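Local coordinates for protein particle-associated glycoside hydrolase (Acinetobacter phage Fri1, PDB 6C72) that probably depolymerises the capsular polysaccharide of Acinetobacter baumannii as a trimeric phage tailspike, clearing a way to the host cell surface during virus entry, at residues R268-L274 with T295-D301; G390-G396 with T415-F421; L27-K31 with I71-A76. All blocks are in the same frame, centred on the assembly; numbering follows the deposited sequence.

Contact 1 (R268-L274 with T295-D301)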
loop_
_atom_site.group_PDB
_atom_site.type_symbol
_atom_site.label_atom_id
_atom_site.label_comp_id
_atom_site.label_asym_id
_atom_site.label_seq_id
_atom_site.Cartn_x
_atom_site.Cartn_y
_atom_site.Cartn_z
ATOM N N ARG A 268 13.886 -8.789 -28.707
ATOM C CA ARG A 268 13.167 -9.042 -29.952
ATOM C C ARG A 268 11.758 -9.572 -29.741
ATOM O O ARG A 268 10.987 -9.616 -30.711
ATOM C CB ARG A 268 13.939 -10.020 -30.835
ATOM C CG ARG A 268 15.393 -9.620 -31.110
ATOM C CD ARG A 268 15.508 -8.230 -31.722
ATOM N NE ARG A 268 14.756 -8.095 -32.967
ATOM C CZ ARG A 268 15.196 -8.535 -34.141
ATOM N NH1 ARG A 268 16.370 -9.147 -34.217
ATOM N NH2 ARG A 268 14.474 -8.373 -35.241
ATOM N N ARG A 269 11.401 -9.974 -28.519
ATOM C CA ARG A 269 10.017 -10.339 -28.241
ATOM C C ARG A 269 9.411 -9.339 -27.259
ATOM O O ARG A 269 8.647 -8.469 -27.674
ATOM C CB ARG A 269 9.910 -11.781 -27.723
ATOM C CG ARG A 269 8.470 -12.318 -27.745
ATOM C CD ARG A 269 8.391 -13.840 -27.663
ATOM N NE ARG A 269 8.805 -14.353 -26.357
ATOM C CZ ARG A 269 8.904 -15.645 -26.048
ATOM N NH1 ARG A 269 8.611 -16.588 -26.948
ATOM N NH2 ARG A 269 9.301 -15.998 -24.829
ATOM N N ASN A 270 9.740 -9.451 -25.971
ATOM C CA ASN A 270 9.347 -8.489 -24.949
ATOM C C ASN A 270 10.572 -8.093 -24.145
ATOM O O ASN A 270 11.518 -8.871 -24.024
ATOM C CB ASN A 270 8.289 -9.076 -23.991
ATOM C CG ASN A 270 7.183 -9.808 -24.721
ATOM O OD1 ASN A 270 6.335 -9.184 -25.356
ATOM N ND2 ASN A 270 7.201 -11.129 -24.661
ATOM N N THR A 271 10.561 -6.888 -23.575
ATOM C CA THR A 271 11.660 -6.538 -22.683
ATOM C C THR A 271 11.699 -7.485 -21.496
ATOM O O THR A 271 12.775 -7.796 -20.977
ATOM C CB THR A 271 11.557 -5.094 -22.188
ATOM O OG1 THR A 271 10.396 -4.943 -21.362
ATOM C CG2 THR A 271 11.525 -4.097 -23.344
ATOM N N ALA A 272 10.534 -7.927 -21.033
ATOM C CA ALA A 272 10.431 -8.821 -19.891
ATOM C C ALA A 272 9.069 -9.505 -19.930
ATOM O O ALA A 272 8.101 -8.944 -20.451
ATOM C CB ALA A 272 10.609 -8.066 -18.569
ATOM N N ALA A 273 8.994 -10.707 -19.357
ATOM C CA ALA A 273 7.738 -11.442 -19.356
ATOM C C ALA A 273 7.565 -12.169 -18.036
ATOM O O ALA A 273 8.512 -12.779 -17.525
ATOM C CB ALA A 273 7.661 -12.442 -20.518
ATOM N N LEU A 274 6.362 -12.071 -17.478
ATOM C CA LEU A 274 5.935 -12.871 -16.341
ATOM C C LEU A 274 4.952 -13.897 -16.874
ATOM O O LEU A 274 3.913 -13.527 -17.433
ATOM C CB LEU A 274 5.284 -12.013 -15.255
ATOM C CG LEU A 274 6.052 -10.781 -14.763
ATOM C CD1 LEU A 274 5.400 -10.234 -13.504
ATOM C CD2 LEU A 274 7.501 -11.129 -14.500
ATOM N N THR A 295 13.103 -5.188 -34.590
ATOM C CA THR A 295 11.659 -5.361 -34.466
ATOM C C THR A 295 11.316 -6.313 -33.321
ATOM O O THR A 295 12.036 -7.277 -33.045
ATOM C CB THR A 295 11.094 -5.863 -35.791
ATOM O OG1 THR A 295 11.742 -7.094 -36.150
ATOM C CG2 THR A 295 11.360 -4.824 -36.877
ATOM N N TRP A 296 10.190 -6.043 -32.660
ATOM C CA TRP A 296 9.817 -6.762 -31.448
ATOM C C TRP A 296 8.294 -6.946 -31.400
ATOM O O TRP A 296 7.560 -6.511 -32.293
ATOM C CB TRP A 296 10.349 -6.038 -30.204
ATOM C CG TRP A 296 10.125 -4.550 -30.231
ATOM C CD1 TRP A 296 10.937 -3.597 -30.782
ATOM C CD2 TRP A 296 8.966 -3.858 -29.742
ATOM N NE1 TRP A 296 10.376 -2.347 -30.621
ATOM C CE2 TRP A 296 9.165 -2.480 -29.991
ATOM C CE3 TRP A 296 7.798 -4.266 -29.092
ATOM C CZ2 TRP A 296 8.232 -1.509 -29.618
ATOM C CZ3 TRP A 296 6.876 -3.302 -28.720
ATOM C CH2 TRP A 296 7.092 -1.938 -28.992
ATOM N N VAL A 297 7.814 -7.604 -30.345
ATOM C CA VAL A 297 6.412 -8.022 -30.286
ATOM C C VAL A 297 5.612 -7.129 -29.341
ATOM O O VAL A 297 4.682 -6.433 -29.769
ATOM C CB VAL A 297 6.297 -9.502 -29.871
ATOM C CG1 VAL A 297 4.840 -9.977 -29.961
ATOM C CG2 VAL A 297 7.238 -10.370 -30.727
ATOM N N TYR A 298 5.952 -7.147 -28.055
ATOM C CA TYR A 298 5.302 -6.293 -27.072
ATOM C C TYR A 298 6.354 -5.602 -26.214
ATOM O O TYR A 298 7.552 -5.886 -26.301
ATOM C CB TYR A 298 4.354 -7.074 -26.156
ATOM C CG TYR A 298 3.352 -7.972 -26.847
ATOM C CD1 TYR A 298 2.457 -7.460 -27.773
ATOM C CD2 TYR A 298 3.262 -9.331 -26.519
ATOM C CE1 TYR A 298 1.528 -8.269 -28.395
ATOM C CE2 TYR A 298 2.315 -10.156 -27.125
ATOM C CZ TYR A 298 1.456 -9.611 -28.061
ATOM O OH TYR A 298 0.516 -10.394 -28.674
ATOM N N LEU A 299 5.885 -4.708 -25.351
ATOM C CA LEU A 299 6.784 -4.009 -24.446
ATOM C C LEU A 299 7.019 -4.808 -23.166
ATOM O O LEU A 299 8.155 -5.190 -22.863
ATOM C CB LEU A 299 6.224 -2.613 -24.151
ATOM C CG LEU A 299 7.011 -1.696 -23.220
ATOM C CD1 LEU A 299 8.476 -1.527 -23.653
ATOM C CD2 LEU A 299 6.312 -0.340 -23.177
ATOM N N PHE A 300 5.955 -5.084 -22.421
ATOM C CA PHE A 300 6.027 -5.806 -21.157
ATOM C C PHE A 300 4.840 -6.755 -21.121
ATOM O O PHE A 300 3.709 -6.336 -21.377
ATOM C CB PHE A 300 6.008 -4.839 -19.969
ATOM C CG PHE A 300 5.937 -5.517 -18.637
ATOM C CD1 PHE A 300 7.083 -5.908 -17.979
ATOM C CD2 PHE A 300 4.714 -5.777 -18.043
ATOM C CE1 PHE A 300 7.007 -6.542 -16.761
ATOM C CE2 PHE A 300 4.637 -6.414 -16.823
ATOM C CZ PHE A 300 5.780 -6.787 -16.185
ATOM N N ASP A 301 5.086 -8.036 -20.860
ATOM C CA ASP A 301 4.074 -9.056 -21.131
ATOM C C ASP A 301 3.846 -9.920 -19.894
ATOM O O ASP A 301 4.701 -10.731 -19.533
ATOM C CB ASP A 301 4.497 -9.914 -22.326
ATOM C CG ASP A 301 3.336 -10.674 -22.956
ATOM O OD1 ASP A 301 2.164 -10.387 -22.631
ATOM O OD2 ASP A 301 3.597 -11.560 -23.796
HETATM O O HOH W 1 5.241 -13.607 -25.541
#
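Arg268 takes hold of Thr295 side-on: its NE reaches the carbonyl O of Thr295 at 2.8 Å, and its NH2 meets OG1 of the same threonine at 3.2 Å, both acceptors lying near the guanidinium plane. Bends at chi2 and chi3 (-56° and -57°) curl the long arginine chain back to the neighbouring coil, a reach that suits this residue type. Next along, Arg269 O is shared by two consecutive amides, Val297 N at 2.9 Å and Tyr298 N, the first of them on a lone pair in the carbonyl plane. The side chain of Arg269 runs alongside that of Val297, and its NE forms a salt bridge with Glu242 on the preceding coil. Leu299 O is doubly held too. Thr271 OG1 donates to Leu299 O at 2.7 Å, and the backbone N of Thr271 comes from the opposite face of the carbonyl plane; threonine thus offers two donors from one residue. Further on, parallel pairing is sound at Ala273 with Asp301, where Asp301 N bonds to Ala272 O and Leu274 N to Asp301 O.

The buried amide of Asn270 lies beside the Tyr298 ring, their planes 12° apart, with OD1 at the ring edge 3.3 Å from Tyr298 CD2. Its ND2 bonds to Glu242 and also donates to a water that in turn donates to Asp301 OD2. Small Ala272 lets Phe300 lie close, and Leu274 CG meets Phe300 CZ at 4.2 Å. Doubly used carbonyls and polar side chains supply bonds where regular strand pairing is absent, which is consistent with their keeping two successive coils of the parallel beta-helix in register.

Contact 2 (G390-G396 with T415-F421)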
loop_
_atom_site.group_PDB
_atom_site.type_symbol
_atom_site.label_atom_id
_atom_site.label_comp_id
_atom_site.label_asym_id
_atom_site.label_seq_id
_atom_site.Cartn_x
_atom_site.Cartn_y
_atom_site.Cartn_z
ATOM N N GLY A 390 -14.111 -7.207 -27.127
ATOM C CA GLY A 390 -14.974 -7.872 -26.174
ATOM C C GLY A 390 -14.371 -8.082 -24.805
ATOM O O GLY A 390 -15.103 -8.448 -23.879
ATOM N N TYR A 391 -13.065 -7.907 -24.643
ATOM C CA TYR A 391 -12.484 -8.028 -23.318
ATOM C C TYR A 391 -12.919 -6.850 -22.457
ATOM O O TYR A 391 -13.093 -5.729 -22.948
ATOM C CB TYR A 391 -10.966 -8.095 -23.399
ATOM C CG TYR A 391 -10.438 -9.443 -23.818
ATOM C CD1 TYR A 391 -11.300 -10.468 -24.209
ATOM C CD2 TYR A 391 -9.081 -9.700 -23.814
ATOM C CE1 TYR A 391 -10.807 -11.712 -24.590
ATOM C CE2 TYR A 391 -8.582 -10.933 -24.191
ATOM C CZ TYR A 391 -9.445 -11.929 -24.577
ATOM O OH TYR A 391 -8.922 -13.132 -24.955
ATOM N N VAL A 392 -13.123 -7.109 -21.172
ATOM C CA VAL A 392 -13.713 -6.127 -20.279
ATOM C C VAL A 392 -12.796 -5.935 -19.088
ATOM O O VAL A 392 -12.160 -6.886 -18.624
ATOM C CB VAL A 392 -15.127 -6.563 -19.814
ATOM C CG1 VAL A 392 -15.814 -5.443 -19.009
ATOM C CG2 VAL A 392 -15.973 -6.968 -21.007
ATOM N N ILE A 393 -12.717 -4.702 -18.602
ATOM C CA ILE A 393 -12.167 -4.431 -17.283
ATOM C C ILE A 393 -13.349 -4.414 -16.328
ATOM O O ILE A 393 -14.124 -3.457 -16.301
ATOM C CB ILE A 393 -11.390 -3.114 -17.232
ATOM C CG1 ILE A 393 -10.308 -3.092 -18.305
ATOM C CG2 ILE A 393 -10.783 -2.918 -15.848
ATOM C CD1 ILE A 393 -9.538 -1.774 -18.378
ATOM N N THR A 394 -13.472 -5.477 -15.541
ATOM C CA THR A 394 -14.652 -5.690 -14.726
ATOM C C THR A 394 -14.760 -4.666 -13.617
ATOM O O THR A 394 -15.848 -4.143 -13.352
ATOM C CB THR A 394 -14.591 -7.094 -14.154
ATOM O OG1 THR A 394 -14.592 -8.011 -15.247
ATOM C CG2 THR A 394 -15.782 -7.370 -13.272
ATOM N N SER A 395 -13.655 -4.372 -12.947
ATOM C CA SER A 395 -13.691 -3.421 -11.849
ATOM C C SER A 395 -12.300 -2.851 -11.647
ATOM O O SER A 395 -11.299 -3.404 -12.122
ATOM C CB SER A 395 -14.169 -4.079 -10.555
ATOM O OG SER A 395 -13.302 -5.122 -10.194
ATOM N N GLY A 396 -12.247 -1.772 -10.895
ATOM C CA GLY A 396 -10.978 -1.215 -10.504
ATOM C C GLY A 396 -11.076 0.271 -10.225
ATOM O O GLY A 396 -12.157 0.859 -10.204
ATOM N N THR A 415 -11.942 -0.581 -25.739
ATOM C CA THR A 415 -11.975 -1.008 -24.345
ATOM C C THR A 415 -13.404 -0.976 -23.800
ATOM O O THR A 415 -14.210 -0.125 -24.192
ATOM C CB THR A 415 -11.037 -0.128 -23.515
ATOM O OG1 THR A 415 -9.717 -0.248 -24.059
ATOM C CG2 THR A 415 -10.997 -0.562 -22.074
ATOM N N LEU A 416 -13.724 -1.931 -22.921
ATOM C CA LEU A 416 -15.026 -2.020 -22.263
ATOM C C LEU A 416 -14.808 -2.141 -20.764
ATOM O O LEU A 416 -13.908 -2.867 -20.322
ATOM C CB LEU A 416 -15.823 -3.221 -22.751
ATOM C CG LEU A 416 -16.086 -3.370 -24.246
ATOM C CD1 LEU A 416 -16.506 -4.802 -24.551
ATOM C CD2 LEU A 416 -17.167 -2.374 -24.694
ATOM N N VAL A 417 -15.592 -1.400 -19.978
ATOM C CA VAL A 417 -15.517 -1.476 -18.526
ATOM C C VAL A 417 -16.934 -1.613 -17.986
ATOM O O VAL A 417 -17.912 -1.599 -18.735
ATOM C CB VAL A 417 -14.796 -0.258 -17.894
ATOM C CG1 VAL A 417 -13.435 -0.017 -18.549
ATOM C CG2 VAL A 417 -15.660 1.010 -17.926
ATOM N N THR A 418 -17.043 -1.744 -16.673
ATOM C CA THR A 418 -18.342 -1.698 -16.014
ATOM C C THR A 418 -18.348 -0.528 -15.041
ATOM O O THR A 418 -17.353 0.192 -14.891
ATOM C CB THR A 418 -18.661 -3.015 -15.301
ATOM O OG1 THR A 418 -18.041 -3.027 -14.015
ATOM C CG2 THR A 418 -18.163 -4.198 -16.103
ATOM N N GLY A 419 -19.488 -0.337 -14.385
ATOM C CA GLY A 419 -19.626 0.726 -13.409
ATOM C C GLY A 419 -18.763 0.563 -12.184
ATOM O O GLY A 419 -18.603 1.529 -11.428
ATOM N N ASP A 420 -18.202 -0.626 -11.970
ATOM C CA ASP A 420 -17.290 -0.842 -10.860
ATOM C C ASP A 420 -15.853 -0.473 -11.217
ATOM O O ASP A 420 -14.944 -0.752 -10.438
ATOM C CB ASP A 420 -17.398 -2.289 -10.375
ATOM C CG ASP A 420 -18.778 -2.601 -9.827
ATOM O OD1 ASP A 420 -19.312 -1.773 -9.047
ATOM O OD2 ASP A 420 -19.359 -3.651 -10.195
ATOM N N PHE A 421 -15.642 0.145 -12.377
ATOM C CA PHE A 421 -14.372 0.765 -12.755
ATOM C C PHE A 421 -14.478 2.265 -12.464
ATOM O O PHE A 421 -15.228 2.983 -13.136
ATOM C CB PHE A 421 -14.074 0.492 -14.232
ATOM C CG PHE A 421 -12.695 0.910 -14.681
ATOM C CD1 PHE A 421 -11.572 0.186 -14.306
ATOM C CD2 PHE A 421 -12.523 2.006 -15.507
ATOM C CE1 PHE A 421 -10.296 0.563 -14.731
ATOM C CE2 PHE A 421 -11.248 2.382 -15.934
ATOM C CZ PHE A 421 -10.132 1.655 -15.542
HETATM O O HOH W 2 -11.176 -3.993 -22.126
HETATM O O HOH W 3 -18.034 -5.542 -11.177
#
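Ile393 and Phe421 pack closely on the buried side. With CG1 of Ile393 beside the backbone N (chi1 -55°), its CG2 lies anti to that N and meets Phe421 CD1 at 3.6 Å, while CB meets Val417 CG1 and CD1 extends to the methyl of Thr415. Branched and aromatic side chains suit this buried face, which Phe384 and Cys372 help to cover. Gly396 lies against the same phenyl group, with backbone angles that call for glycine, and its N bonds to Asp420 O at 2.9 Å.

The other face is looser. Val392 CG2 touches Leu416 CB at 4.1 Å, and Leu416 CD1 rests on the CA of Gly390; all three residues are at least partly exposed. A water donates to Tyr391 O and accepts only a weak bond from Leu416 N. Between the backbones, Ile393 N to Leu416 O is short at 2.8 Å, but the next bond, Thr418 N to Ile393 O, is weak.

Thr418 adds a side-chain bond: its OG1 donates to Thr394 O and accepts from Asp420 N at 3.2 Å, an ST turn within the type I turn 418-421. Asp420 OD2 accepts from a second water and bonds to Thr463, and the residue packs on Val446 of the second subunit.

Strands 392-394 and 416-418 pair as a short, weakly bonded parallel ladder just before the corners that lead into strands 396-399 and 422-429, with strand 372-375 and residues 441-443 on the adjoining coils.

Contact 3 (L27-K31 with I71-A76)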
loop_
_atom_site.group_PDB
_atom_site.type_symbol
_atom_site.label_atom_id
_atom_site.label_comp_id
_atom_site.label_asym_id
_atom_site.label_seq_id
_atom_site.Cartn_x
_atom_site.Cartn_y
_atom_site.Cartn_z
ATOM N N LEU A 27 52.245 -22.178 -7.889
ATOM C CA LEU A 27 51.804 -22.894 -6.694
ATOM C C LEU A 27 51.842 -24.409 -6.899
ATOM O O LEU A 27 52.173 -25.157 -5.974
ATOM C CB LEU A 27 50.395 -22.428 -6.314
ATOM C CG LEU A 27 49.784 -22.811 -4.962
ATOM C CD1 LEU A 27 50.606 -22.279 -3.794
ATOM C CD2 LEU A 27 48.346 -22.306 -4.881
ATOM N N ARG A 28 51.530 -24.878 -8.112
ATOM C CA ARG A 28 51.554 -26.307 -8.393
ATOM C C ARG A 28 52.957 -26.905 -8.320
ATOM O O ARG A 28 53.090 -28.137 -8.316
ATOM C CB ARG A 28 50.954 -26.592 -9.772
ATOM C CG ARG A 28 49.485 -26.293 -9.897
ATOM C CD ARG A 28 48.884 -26.919 -11.152
ATOM N NE ARG A 28 47.424 -26.861 -11.106
ATOM C CZ ARG A 28 46.674 -25.958 -11.742
ATOM N NH1 ARG A 28 47.242 -25.033 -12.506
ATOM N NH2 ARG A 28 45.346 -25.991 -11.615
ATOM N N LYS A 29 53.996 -26.075 -8.249
ATOM C CA LYS A 29 55.372 -26.542 -8.198
ATOM C C LYS A 29 55.978 -26.376 -6.812
ATOM O O LYS A 29 57.173 -26.623 -6.632
ATOM C CB LYS A 29 56.215 -25.812 -9.243
ATOM C CG LYS A 29 55.740 -25.987 -10.685
ATOM C CD LYS A 29 56.433 -24.975 -11.616
ATOM C CE LYS A 29 56.138 -25.229 -13.097
ATOM N NZ LYS A 29 57.247 -25.977 -13.783
ATOM N N VAL A 30 55.180 -25.983 -5.825
ATOM C CA VAL A 30 55.657 -25.711 -4.475
ATOM C C VAL A 30 54.851 -26.579 -3.523
ATOM O O VAL A 30 53.617 -26.574 -3.565
ATOM C CB VAL A 30 55.522 -24.219 -4.109
ATOM C CG1 VAL A 30 56.206 -23.932 -2.778
ATOM C CG2 VAL A 30 56.080 -23.345 -5.208
ATOM N N LYS A 31 55.548 -27.319 -2.671
ATOM C CA LYS A 31 54.935 -28.192 -1.682
ATOM C C LYS A 31 54.892 -27.529 -0.314
ATOM O O LYS A 31 55.829 -26.827 0.079
ATOM C CB LYS A 31 55.721 -29.495 -1.596
ATOM C CG LYS A 31 55.602 -30.363 -2.826
ATOM C CD LYS A 31 56.367 -31.666 -2.623
ATOM C CE LYS A 31 55.756 -32.471 -1.486
ATOM N NZ LYS A 31 56.388 -33.815 -1.315
ATOM N N ILE A 71 44.068 -27.188 -5.639
ATOM C CA ILE A 71 45.222 -26.957 -6.500
ATOM C C ILE A 71 46.225 -28.072 -6.203
ATOM O O ILE A 71 46.941 -28.038 -5.195
ATOM C CB ILE A 71 45.831 -25.564 -6.288
ATOM C CG1 ILE A 71 44.769 -24.476 -6.489
ATOM C CG2 ILE A 71 47.005 -25.331 -7.230
ATOM C CD1 ILE A 71 44.056 -24.538 -7.843
ATOM N N ARG A 72 46.269 -29.083 -7.067
ATOM C CA ARG A 72 47.134 -30.228 -6.830
ATOM C C ARG A 72 48.559 -29.923 -7.278
ATOM O O ARG A 72 48.781 -29.338 -8.344
ATOM C CB ARG A 72 46.597 -31.456 -7.569
ATOM C CG ARG A 72 45.272 -31.996 -7.021
ATOM C CD ARG A 72 45.482 -32.732 -5.706
ATOM N NE ARG A 72 46.516 -33.756 -5.838
ATOM C CZ ARG A 72 46.310 -34.966 -6.353
ATOM N NH1 ARG A 72 45.114 -35.317 -6.795
ATOM N NH2 ARG A 72 47.308 -35.832 -6.429
ATOM N N VAL A 73 49.523 -30.331 -6.459
ATOM C CA VAL A 73 50.938 -30.164 -6.778
ATOM C C VAL A 73 51.329 -31.203 -7.822
ATOM O O VAL A 73 51.154 -32.406 -7.610
ATOM C CB VAL A 73 51.806 -30.267 -5.518
ATOM C CG1 VAL A 73 53.256 -30.402 -5.885
ATOM C CG2 VAL A 73 51.622 -29.025 -4.679
ATOM N N THR A 74 51.819 -30.728 -8.969
ATOM C CA THR A 74 52.132 -31.596 -10.098
ATOM C C THR A 74 53.379 -32.445 -9.865
ATOM O O THR A 74 53.498 -33.530 -10.444
ATOM C CB THR A 74 52.314 -30.750 -11.356
ATOM O OG1 THR A 74 53.336 -29.771 -11.121
ATOM C CG2 THR A 74 51.022 -30.030 -11.708
ATOM N N GLY A 75 54.338 -31.949 -9.090
ATOM C CA GLY A 75 55.585 -32.635 -8.793
ATOM C C GLY A 75 55.567 -33.575 -7.607
ATOM O O GLY A 75 56.636 -33.935 -7.107
ATOM N N ALA A 76 54.387 -33.914 -7.092
ATOM C CA ALA A 76 54.221 -34.818 -5.961
ATOM C C ALA A 76 53.033 -35.731 -6.236
ATOM O O ALA A 76 52.114 -35.366 -6.974
ATOM C CB ALA A 76 54.018 -34.055 -4.643
#
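Arg28 O receives the backbone N of Thr74 at 3.0 Å, the donor lying in the carbonyl plane with an N-H...O angle of 144°. Val73 also approaches this oxygen, its CA in a CH...O contact at 3.3 Å, and Thr74 OG1 lies 3.3 Å from Arg28 O. With OG1 set between the backbone N and the carbonyl carbon (chi1 57°), the methyl CG2 of Thr74 falls on the arginine chain, 3.8 Å from Arg28 CD. A threonine suits this position because that methyl gives the aliphatic part of the arginine an apolar surface to pack on.

The arginine chain is extended from CG to NE and runs past the end of the strand, touching Ile71 and Arg72. Its CG lies 3.5 Å from Arg72 O and also meets Ile71 CG2, which reaches over one face of the guanidinium; the isoleucine and arginine side chains cross at about a right angle. The charged end then goes to Asp65, where NH2 makes a salt bridge. Since Asp65 also accepts from Arg72 N, this one carboxylate links the turn to the strand.

Deeper in, Leu27 CD2 meets Ile71 CG2 at 4.1 Å, both branched chains being buried against Tyr55. Val73 packs between the turn residues, its CG2 3.4 Å from Val30 O, an oxygen that also accepts from Trp81 NE1. At the exposed rim the aliphatic part of Lys31 covers smaller neighbours, CG over Val73 CG1 and CD at 3.9 Å from Ala76 CB, a place where a long chain can lay its methylenes against smaller residues.

Two type I beta turns, 27-30 and 73-76, are thus brought together, one starting at the end of the short helix 24-27 and the other following edge strand 70-72, at the margin of the small mixed sheet near the N terminus.

From the N terminus, contact 3 comes first: it closes a loop of about 40 residues, as the later segment 71-76, at the end of strand 70-72, returns to the turn that follows helix 24-27, entirely within the small N-terminal domain. The chain then enters the long parallel beta-helix, where contact 1 joins two successive coils across some 20 residues, and contact 2 does the same further on, near the C-terminal end of the solenoid. The three follow in series, so none nests or crosses. Contacts 1 and 2 have centres about 25 Å apart and do not touch, while contact 3 lies about 52 Å from contact 1, centre to centre, and about 72 Å from contact 2.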